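Local coordinates for protein CrmK (Actinoalloteichus sp. WH1-2216-6, PDB 5I1V) that acts as a flavin-dependent oxidase with covalently bound FAD, involved in recycling shunt products during caerulomycin biosynthesis, at residues F96-G101 against Y200-P205; H153-V158 against G195-Y200; A185-G190 against A390-P395. All coordinates share one frame; numbering follows the deposited sequence.

Overall arrangement
Running from the N terminus, strand 95-99 comes first, and interaction 1 closes a loop of 98 residues by pairing it with the end of strand 196-202. Interaction 2 is nested inside that loop: strand 152-160 pairs with the other side of strand 196-202, so the two contacts share Y200 and the same five-stranded antiparallel sheet, their centres about 9 Å apart. Interaction 3 crosses both along the chain. It starts from 185-190, within the loop that interaction 2 closes, and reaches 390-395, a loop between strands 374-379 and 400-408 of the eight-stranded sheet. Packing of I197 against H186 links interactions 2 and 3, whereas interactions 1 and 3 do not touch.

Interaction 1 (F96-G101 against Y200-P205); sequences FEVEAG and YWLRSP
The indole of W201 lies alongside the aliphatic part of E97, and W201 NE1 comes to 3.7 Å from E97 CG. The two side chains point the same way, with carboxylate and ring planes 19° apart. The other rings, on the opposite face of the sheet, meet backbone carbonyls at their edges: L202 O lies near the plane of the F96 ring, and V98 O near that of Y200. E97 CG is anti to its backbone N (chi1 -168°) and the chain beyond is extended, which carries the carboxylate out alongside the indole, where OE2 forms a salt bridge with R199 NH1. W201 NE1 bonds D90, and R93 makes a cation-pi contact with the ring. An alanine in place of W201 would probably open a gap beside the E97 methylenes and leave D90 without its indole partner. Between the rings of F96 and Y200, V98 CG2 meets L202 CD1 at 3.8 Å.

Four backbone hydrogen bonds hold this antiparallel strand pair of the five-stranded sheet in the FAD-binding part; A100, just after strand 95-99, touches the FAD. V98 N to Y200 O (2.8 Å, 165° at the hydrogen) is the straightest; F96 and L202 form the other hydrogen-bonded pair, and E97 and W201 the non-hydrogen-bonded pair between them. Two CA-H...O contacts supplement them, including W201 CA to F96 O at 3.2 Å. On the face of F96, V98, Y200 and L202, helix 104-115 packs against F96 and V98, and helix 212-215 against F96. Strand 87-90 flanks strand 95-99, while strand 152-160 continues the sheet beyond strand 196-202.

Interaction 2 (H153-V158 against G195-Y200); sequences HAVEVV and GVITRY. With FAD (flavin-adenine dinucleotide), chain E.
E156 and R199 form a hydrogen-bonded pair, as do V158 and V196, in two antiparallel strands whose axes run at 139°, and the register slips by one residue between E156 and V157. The slip is a beta bulge in the sheet of the FAD-binding domain: T198 is the extra residue, its N bonded to E156 O at 3.0 Å. As the extra residue, T198 has its side chain turned toward strand 152-160, and T198 OG1 donates to E156 OE1 in a bond modelled at 2.5 Å, a doubtful length. The same E156 OE1 accepts R199 NE in a salt bridge of 2.9 Å. That bond lies in the guanidinium plane but reaches the carboxylate from above, 52° out of its plane. The bend of R199 at chi3 turns NE to the side where E156 OE1 lies, the two side chains running alongside each other, while NH1 reaches E97 and E99. With T40 OG1, E156 OE1 has three partners; the R199 salt bridge would probably favour the carboxylate form.

On the other face, I197 CG2 touches V155 CG2 at 3.7 Å and sits over one face of the Y200 ring, toward its rim. G195 has no side chain, and a CB there would clash with V158 O. On the side of its strand turned away from strand 152-160, I197 pairs with the adenine of FAD through its backbone: I197 N donates to N1A at 2.9 Å, and N6A donates back to I197 O at 2.9 Å, with 168° at the hydrogen.

Interaction 3 (A185-G190 against A390-P395); sequences AHTGGG and AATAVP
T187 and T392 meet with their side chains crossing at about a right angle, T187 CB lying 3.7 Å from T392 CG2. T187 OG1 sits between its own backbone N and carbonyl carbon (chi1 62°), which directs it at the peptide following T392. There T187 OG1 accepts A393 N at 2.8 Å, with 154° at the hydrogen, the one well-directed hydrogen bond of the contact. The hydroxyl is also bonded to W184 O in the preceding helix, so it joins that helix end to the 390-395 loop. T392 OG1 is instead bonded to R396.

T187 O faces the same loop and receives two weak bonds, from A393 N and from V394 N (3.0 Å for the latter). The meeting joins the loop after helix 180-185, which leads to the FAD-contacting strand 196-202, to a loop of the eight-stranded sheet; it thus ties the flavin-binding part of the fold to the part bearing that sheet. G188 makes the close approach possible, its CA lying 4.2 Å from V394 CA. Its phi of 143° calls for glycine, and a CB would also clash with V394 N. A393 CB points toward 185-190 and rests 4.0 Å from both G188 CA and G189 N. A393 O is bonded to N474 ND2, and G189 O in the other loop to the Y471 hydroxyl.

Interaction 1 (F96-G101 against Y200-P205)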
loop_
_atom_site.group_PDB
_atom_site.type_symbol
_atom_site.label_atom_id
_atom_site.label_comp_id
_atom_site.label_asym_id
_atom_site.label_seq_id
_atom_site.Cartn_x
_atom_site.Cartn_y
_atom_site.Cartn_z
ATOM N N PHE A 96 3.161 -17.537 16.376
ATOM C CA PHE A 96 3.691 -16.723 15.307
ATOM C C PHE A 96 4.607 -15.601 15.819
ATOM O O PHE A 96 4.173 -14.756 16.634
ATOM C CB PHE A 96 2.573 -16.157 14.447
ATOM C CG PHE A 96 1.844 -17.205 13.704
ATOM C CD1 PHE A 96 2.308 -17.679 12.492
ATOM C CD2 PHE A 96 0.689 -17.752 14.251
ATOM C CE1 PHE A 96 1.610 -18.697 11.855
ATOM C CE2 PHE A 96 0.004 -18.727 13.601
ATOM C CZ PHE A 96 0.444 -19.198 12.414
ATOM N N GLU A 97 5.849 -15.590 15.333
ATOM C CA GLU A 97 6.810 -14.534 15.687
ATOM C C GLU A 97 6.631 -13.358 14.746
ATOM O O GLU A 97 6.615 -13.528 13.526
ATOM C CB GLU A 97 8.210 -15.065 15.571
ATOM C CG GLU A 97 9.297 -14.182 16.169
ATOM C CD GLU A 97 10.713 -14.723 15.847
ATOM O OE1 GLU A 97 10.778 -15.799 15.244
ATOM O OE2 GLU A 97 11.746 -14.051 16.120
ATOM N N VAL A 98 6.479 -12.178 15.321
ATOM C CA VAL A 98 6.281 -10.968 14.565
ATOM C C VAL A 98 7.292 -9.943 15.067
ATOM O O VAL A 98 7.129 -9.412 16.170
ATOM C CB VAL A 98 4.848 -10.398 14.723
ATOM C CG1 VAL A 98 4.680 -9.080 13.953
ATOM C CG2 VAL A 98 3.750 -11.359 14.262
ATOM N N GLU A 99 8.296 -9.628 14.265
ATOM C CA GLU A 99 9.241 -8.528 14.611
ATOM C C GLU A 99 8.542 -7.189 14.659
ATOM O O GLU A 99 7.556 -6.974 13.931
ATOM C CB GLU A 99 10.456 -8.504 13.683
ATOM C CG GLU A 99 11.426 -9.571 14.135
ATOM C CD GLU A 99 12.663 -9.747 13.260
ATOM O OE1 GLU A 99 12.699 -9.172 12.140
ATOM O OE2 GLU A 99 13.604 -10.454 13.716
ATOM N N ALA A 100 9.055 -6.288 15.505
ATOM C CA ALA A 100 8.337 -5.014 15.838
ATOM C C ALA A 100 8.153 -4.160 14.630
ATOM O O ALA A 100 7.225 -3.311 14.550
ATOM C CB ALA A 100 9.123 -4.235 16.863
ATOM N N GLY A 101 9.052 -4.304 13.671
ATOM C CA GLY A 101 8.956 -3.458 12.501
ATOM C C GLY A 101 8.132 -3.991 11.373
ATOM O O GLY A 101 8.036 -3.320 10.357
ATOM N N TYR A 200 7.122 -10.009 19.036
ATOM C CA TYR A 200 5.922 -10.446 19.744
ATOM C C TYR A 200 5.711 -11.870 19.265
ATOM O O TYR A 200 6.099 -12.227 18.130
ATOM C CB TYR A 200 4.673 -9.674 19.291
ATOM C CG TYR A 200 4.574 -8.205 19.555
ATOM C CD1 TYR A 200 4.110 -7.758 20.776
ATOM C CD2 TYR A 200 4.868 -7.256 18.568
ATOM C CE1 TYR A 200 3.922 -6.409 21.045
ATOM C CE2 TYR A 200 4.699 -5.880 18.828
ATOM C CZ TYR A 200 4.213 -5.465 20.071
ATOM O OH TYR A 200 3.992 -4.133 20.394
ATOM N N TRP A 201 5.037 -12.646 20.070
ATOM C CA TRP A 201 4.562 -13.960 19.669
ATOM C C TRP A 201 3.056 -14.003 19.854
ATOM O O TRP A 201 2.526 -13.702 20.927
ATOM C CB TRP A 201 5.226 -15.071 20.499
ATOM C CG TRP A 201 6.639 -15.381 20.115
ATOM C CD1 TRP A 201 7.059 -16.243 19.173
ATOM C CD2 TRP A 201 7.818 -14.788 20.675
ATOM N NE1 TRP A 201 8.444 -16.257 19.113
ATOM C CE2 TRP A 201 8.930 -15.370 20.029
ATOM C CE3 TRP A 201 8.036 -13.859 21.677
ATOM C CZ2 TRP A 201 10.249 -15.056 20.375
ATOM C CZ3 TRP A 201 9.344 -13.524 22.014
ATOM C CH2 TRP A 201 10.432 -14.138 21.379
ATOM N N LEU A 202 2.367 -14.467 18.806
ATOM C CA LEU A 202 0.958 -14.518 18.798
ATOM C C LEU A 202 0.430 -15.936 18.703
ATOM O O LEU A 202 0.853 -16.703 17.842
ATOM C CB LEU A 202 0.400 -13.704 17.615
ATOM C CG LEU A 202 0.875 -12.249 17.502
ATOM C CD1 LEU A 202 0.444 -11.653 16.173
ATOM C CD2 LEU A 202 0.305 -11.411 18.610
ATOM N N ARG A 203 -0.575 -16.221 19.522
ATOM C CA ARG A 203 -1.272 -17.486 19.458
ATOM C C ARG A 203 -2.554 -17.441 20.284
ATOM O O ARG A 203 -2.615 -16.746 21.260
ATOM C CB ARG A 203 -0.310 -18.577 19.959
ATOM C CG ARG A 203 -0.613 -19.196 21.277
ATOM C CD ARG A 203 0.492 -20.175 21.668
ATOM N NE ARG A 203 0.232 -21.516 21.207
ATOM C CZ ARG A 203 -0.560 -22.378 21.851
ATOM N NH1 ARG A 203 -1.152 -22.017 22.995
ATOM N NH2 ARG A 203 -0.769 -23.600 21.356
ATOM N N SER A 204 -3.581 -18.175 19.892
ATOM C CA SER A 204 -4.792 -18.326 20.714
ATOM C C SER A 204 -4.453 -19.039 21.988
ATOM O O SER A 204 -3.755 -20.052 21.959
ATOM C CB SER A 204 -5.848 -19.167 19.996
ATOM O OG SER A 204 -6.208 -18.554 18.791
ATOM N N PRO A 205 -4.935 -18.541 23.113
ATOM C CA PRO A 205 -4.604 -19.256 24.353
ATOM C C PRO A 205 -5.135 -20.707 24.384
ATOM O O PRO A 205 -4.548 -21.569 25.033
ATOM C CB PRO A 205 -5.264 -18.414 25.460
ATOM C CG PRO A 205 -6.010 -17.310 24.774
ATOM C CD PRO A 205 -5.678 -17.296 23.319
#

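Interaction 2 (H153-V158 against G195-Y200)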
loop_
_atom_site.group_PDB
_atom_site.type_symbol
_atom_site.label_atom_id
_atom_site.label_comp_id
_atom_site.label_asym_id
_atom_site.label_seq_id
_atom_site.Cartn_x
_atom_site.Cartn_y
_atom_site.Cartn_z
ATOM N N HIS A 153 1.018 -14.043 23.239
ATOM C CA HIS A 153 1.594 -15.207 23.969
ATOM C C HIS A 153 2.829 -14.786 24.755
ATOM O O HIS A 153 3.006 -15.205 25.896
ATOM C CB HIS A 153 1.855 -16.298 22.944
ATOM C CG HIS A 153 2.596 -17.488 23.471
ATOM N ND1 HIS A 153 1.979 -18.490 24.197
ATOM C CD2 HIS A 153 3.886 -17.859 23.334
ATOM C CE1 HIS A 153 2.863 -19.446 24.463
ATOM N NE2 HIS A 153 4.036 -19.069 23.982
ATOM N N ALA A 154 3.692 -13.971 24.134
ATOM C CA ALA A 154 4.940 -13.540 24.732
ATOM C C ALA A 154 5.452 -12.297 23.995
ATOM O O ALA A 154 5.069 -12.038 22.852
ATOM C CB ALA A 154 6.008 -14.628 24.630
ATOM N N VAL A 155 6.364 -11.568 24.643
ATOM C CA VAL A 155 7.016 -10.368 24.085
ATOM C C VAL A 155 8.462 -10.312 24.533
ATOM O O VAL A 155 8.740 -10.638 25.675
ATOM C CB VAL A 155 6.182 -9.114 24.507
ATOM C CG1 VAL A 155 6.187 -8.853 26.021
ATOM C CG2 VAL A 155 6.609 -7.906 23.722
ATOM N N GLU A 156 9.374 -9.926 23.645
ATOM C CA GLU A 156 10.769 -9.752 23.907
ATOM C C GLU A 156 11.025 -8.273 23.964
ATOM O O GLU A 156 10.657 -7.541 23.050
ATOM C CB GLU A 156 11.620 -10.405 22.812
ATOM C CG GLU A 156 13.086 -10.307 23.082
ATOM C CD GLU A 156 13.916 -10.879 21.943
ATOM O OE1 GLU A 156 14.111 -10.201 20.910
ATOM O OE2 GLU A 156 14.383 -12.022 22.100
ATOM N N VAL A 157 11.576 -7.807 25.077
ATOM C CA VAL A 157 11.799 -6.397 25.324
ATOM C C VAL A 157 13.214 -6.140 25.802
ATOM O O VAL A 157 13.719 -6.859 26.682
ATOM C CB VAL A 157 10.882 -5.909 26.439
ATOM C CG1 VAL A 157 10.754 -4.412 26.449
ATOM C CG2 VAL A 157 9.495 -6.519 26.288
ATOM N N VAL A 158 13.840 -5.113 25.236
ATOM C CA VAL A 158 15.110 -4.633 25.693
ATOM C C VAL A 158 14.845 -3.603 26.764
ATOM O O VAL A 158 14.188 -2.591 26.519
ATOM C CB VAL A 158 15.893 -4.019 24.515
ATOM C CG1 VAL A 158 17.183 -3.384 24.976
ATOM C CG2 VAL A 158 16.209 -5.100 23.494
ATOM N N GLY A 195 10.486 -0.197 27.469
ATOM C CA GLY A 195 11.660 -0.730 26.816
ATOM C C GLY A 195 11.407 -0.877 25.363
ATOM O O GLY A 195 10.305 -0.511 24.875
ATOM N N VAL A 196 12.390 -1.400 24.631
ATOM C CA VAL A 196 12.264 -1.560 23.191
ATOM C C VAL A 196 11.724 -2.951 22.893
ATOM O O VAL A 196 12.394 -3.978 23.129
ATOM C CB VAL A 196 13.549 -1.380 22.477
ATOM C CG1 VAL A 196 13.361 -1.529 20.951
ATOM C CG2 VAL A 196 14.127 -0.043 22.801
ATOM N N ILE A 197 10.521 -2.994 22.339
ATOM C CA ILE A 197 9.953 -4.273 21.949
ATOM C C ILE A 197 10.658 -4.726 20.678
ATOM O O ILE A 197 10.610 -4.007 19.693
ATOM C CB ILE A 197 8.431 -4.143 21.668
ATOM C CG1 ILE A 197 7.713 -3.690 22.929
ATOM C CG2 ILE A 197 7.798 -5.454 21.195
ATOM C CD1 ILE A 197 6.463 -2.902 22.583
ATOM N N THR A 198 11.297 -5.899 20.678
ATOM C CA THR A 198 11.913 -6.381 19.467
ATOM C C THR A 198 10.999 -7.347 18.667
ATOM O O THR A 198 11.048 -7.417 17.397
ATOM C CB THR A 198 13.267 -7.022 19.800
ATOM O OG1 THR A 198 13.095 -7.951 20.833
ATOM C CG2 THR A 198 14.217 -5.946 20.277
ATOM N N ARG A 199 10.189 -8.132 19.369
ATOM C CA ARG A 199 9.303 -9.077 18.684
ATOM C C ARG A 199 8.192 -9.510 19.619
ATOM O O ARG A 199 8.309 -9.403 20.805
ATOM C CB ARG A 199 10.056 -10.321 18.135
ATOM C CG ARG A 199 10.727 -11.147 19.197
ATOM C CD ARG A 199 11.920 -11.987 18.689
ATOM N NE ARG A 199 13.067 -11.154 18.391
ATOM C CZ ARG A 199 13.632 -11.028 17.193
ATOM N NH1 ARG A 199 13.238 -11.777 16.185
ATOM N NH2 ARG A 199 14.632 -10.181 17.026
ATOM N N TYR A 200 7.122 -10.009 19.036
ATOM C CA TYR A 200 5.922 -10.446 19.744
ATOM C C TYR A 200 5.711 -11.870 19.265
ATOM O O TYR A 200 6.099 -12.227 18.130
ATOM C CB TYR A 200 4.673 -9.674 19.291
ATOM C CG TYR A 200 4.574 -8.205 19.555
ATOM C CD1 TYR A 200 4.110 -7.758 20.776
ATOM C CD2 TYR A 200 4.868 -7.256 18.568
ATOM C CE1 TYR A 200 3.922 -6.409 21.045
ATOM C CE2 TYR A 200 4.699 -5.880 18.828
ATOM C CZ TYR A 200 4.213 -5.465 20.071
ATOM O OH TYR A 200 3.992 -4.133 20.394
HETATM P PA FAD E . 5.316 4.659 15.765
HETATM O O1A FAD E . 5.046 6.101 15.417
HETATM O O2A FAD E . 6.574 4.074 15.191
HETATM O O5B FAD E . 5.290 4.465 17.323
HETATM C C5B FAD E . 4.136 4.724 18.116
HETATM C C4B FAD E . 4.559 4.855 19.586
HETATM O O4B FAD E . 4.994 3.547 20.008
HETATM C C3B FAD E . 5.727 5.763 19.908
HETATM O O3B FAD E . 5.602 6.187 21.254
HETATM C C2B FAD E . 6.919 4.854 19.801
HETATM O O2B FAD E . 8.159 5.312 20.349
HETATM C C1B FAD E . 6.355 3.545 20.368
HETATM N N9A FAD E . 6.970 2.354 19.731
HETATM C C8A FAD E . 7.088 2.043 18.405
HETATM N N7A FAD E . 7.830 0.898 18.256
HETATM C C5A FAD E . 8.149 0.518 19.475
HETATM C C6A FAD E . 8.886 -0.614 19.979
HETATM N N6A FAD E . 9.335 -1.481 19.091
HETATM N N1A FAD E . 9.045 -0.699 21.304
HETATM C C2A FAD E . 8.581 0.237 22.159
HETATM N N3A FAD E . 7.828 1.297 21.768
HETATM C C4A FAD E . 7.666 1.467 20.431
HETATM N N1 FAD E . -4.957 1.402 15.643
HETATM C C2 FAD E . -5.885 0.430 15.802
HETATM O O2 FAD E . -5.988 -0.157 16.886
HETATM N N3 FAD E . -6.728 0.049 14.818
HETATM C C4 FAD E . -6.764 0.608 13.614
HETATM O O4 FAD E . -7.540 0.191 12.728
HETATM C C4X FAD E . -5.796 1.658 13.335
HETATM N N5 FAD E . -5.770 2.277 12.123
HETATM C C5X FAD E . -4.795 3.165 11.874
HETATM C C6 FAD E . -4.648 3.690 10.590
HETATM C C7 FAD E . -3.670 4.626 10.258
HETATM C C7M FAD E . -3.570 5.150 8.820
HETATM C C8 FAD E . -2.762 5.050 11.346
HETATM C C8M FAD E . -1.687 6.074 11.104
HETATM C C9 FAD E . -2.888 4.547 12.645
HETATM C C9A FAD E . -3.874 3.610 12.950
HETATM N N10 FAD E . -4.014 3.072 14.234
HETATM C C10 FAD E . -4.933 2.062 14.449
HETATM C "C1'" FAD E . -3.313 3.638 15.387
HETATM C "C2'" FAD E . -2.040 2.900 15.645
HETATM O "O2'" FAD E . -2.344 1.709 16.344
HETATM C "C3'" FAD E . -1.041 3.722 16.390
HETATM O "O3'" FAD E . -0.765 4.924 15.620
HETATM C "C4'" FAD E . 0.244 2.919 16.684
HETATM O "O4'" FAD E . 0.826 3.463 17.868
HETATM C "C5'" FAD E . 1.204 2.995 15.514
HETATM O "O5'" FAD E . 2.328 2.164 15.804
HETATM P P FAD E . 3.604 2.393 14.890
HETATM O O1P FAD E . 3.223 2.385 13.456
HETATM O O2P FAD E . 4.705 1.484 15.337
HETATM O O3P FAD E . 3.997 3.916 15.280
#

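Interaction 3 (A185-G190 against A390-P395)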
loop_
_atom_site.group_PDB
_atom_site.type_symbol
_atom_site.label_atom_id
_atom_site.label_comp_id
_atom_site.label_asym_id
_atom_site.label_seq_id
_atom_site.Cartn_x
_atom_site.Cartn_y
_atom_site.Cartn_z
ATOM N N ALA A 185 1.799 -5.391 31.011
ATOM C CA ALA A 185 1.967 -4.003 30.600
ATOM C C ALA A 185 1.898 -3.802 29.086
ATOM O O ALA A 185 1.449 -2.791 28.613
ATOM C CB ALA A 185 3.258 -3.459 31.120
ATOM N N HIS A 186 2.328 -4.800 28.350
ATOM C CA HIS A 186 2.232 -4.782 26.888
ATOM C C HIS A 186 0.905 -5.230 26.313
ATOM O O HIS A 186 0.799 -5.443 25.102
ATOM C CB HIS A 186 3.372 -5.595 26.320
ATOM C CG HIS A 186 4.695 -4.922 26.479
ATOM N ND1 HIS A 186 5.440 -4.990 27.637
ATOM C CD2 HIS A 186 5.384 -4.123 25.637
ATOM C CE1 HIS A 186 6.531 -4.260 27.495
ATOM N NE2 HIS A 186 6.507 -3.710 26.297
ATOM N N THR A 187 -0.126 -5.363 27.139
ATOM C CA THR A 187 -1.427 -5.737 26.648
ATOM C C THR A 187 -2.351 -4.539 26.791
ATOM O O THR A 187 -3.522 -4.689 27.112
ATOM C CB THR A 187 -2.069 -6.930 27.366
ATOM O OG1 THR A 187 -2.282 -6.616 28.759
ATOM C CG2 THR A 187 -1.190 -8.187 27.258
ATOM N N GLY A 188 -1.813 -3.370 26.532
ATOM C CA GLY A 188 -2.572 -2.145 26.604
ATOM C C GLY A 188 -1.842 -0.951 27.140
ATOM O O GLY A 188 -2.371 0.166 27.035
ATOM N N GLY A 189 -0.647 -1.132 27.696
ATOM C CA GLY A 189 0.078 -0.003 28.280
ATOM C C GLY A 189 0.577 1.034 27.273
ATOM O O GLY A 189 0.765 2.222 27.588
ATOM N N GLY A 190 0.815 0.577 26.041
ATOM C CA GLY A 190 1.121 1.496 24.960
ATOM C C GLY A 190 2.612 1.603 24.728
ATOM O O GLY A 190 3.392 1.209 25.562
ATOM N N ALA A 390 -9.577 -8.010 33.730
ATOM C CA ALA A 390 -8.398 -7.891 34.591
ATOM C C ALA A 390 -7.165 -8.509 33.973
ATOM O O ALA A 390 -6.037 -8.158 34.369
ATOM C CB ALA A 390 -8.659 -8.564 35.919
ATOM N N ALA A 391 -7.371 -9.427 33.023
ATOM C CA ALA A 391 -6.283 -10.246 32.516
ATOM C C ALA A 391 -5.377 -9.485 31.541
ATOM O O ALA A 391 -4.272 -9.958 31.276
ATOM C CB ALA A 391 -6.806 -11.524 31.864
ATOM N N THR A 392 -5.826 -8.313 31.065
ATOM C CA THR A 392 -5.025 -7.429 30.191
ATOM C C THR A 392 -5.099 -5.974 30.656
ATOM O O THR A 392 -5.928 -5.626 31.484
ATOM C CB THR A 392 -5.454 -7.548 28.680
ATOM O OG1 THR A 392 -6.868 -7.427 28.580
ATOM C CG2 THR A 392 -5.069 -8.909 28.152
ATOM N N ALA A 393 -4.199 -5.132 30.160
ATOM C CA ALA A 393 -4.107 -3.776 30.606
ATOM C C ALA A 393 -5.115 -2.853 29.884
ATOM O O ALA A 393 -5.467 -1.792 30.398
ATOM C CB ALA A 393 -2.694 -3.266 30.434
ATOM N N VAL A 394 -5.592 -3.255 28.721
ATOM C CA VAL A 394 -6.497 -2.409 27.932
ATOM C C VAL A 394 -7.828 -2.161 28.641
ATOM O O VAL A 394 -8.467 -3.124 29.112
ATOM C CB VAL A 394 -6.862 -3.029 26.559
ATOM C CG1 VAL A 394 -7.660 -2.026 25.731
ATOM C CG2 VAL A 394 -5.638 -3.407 25.780
ATOM N N PRO A 395 -8.290 -0.888 28.689
ATOM C CA PRO A 395 -9.660 -0.647 29.144
ATOM C C PRO A 395 -10.659 -1.404 28.305
ATOM O O PRO A 395 -10.491 -1.554 27.104
ATOM C CB PRO A 395 -9.850 0.860 28.890
ATOM C CG PRO A 395 -8.496 1.415 29.087
ATOM C CD PRO A 395 -7.615 0.406 28.413
#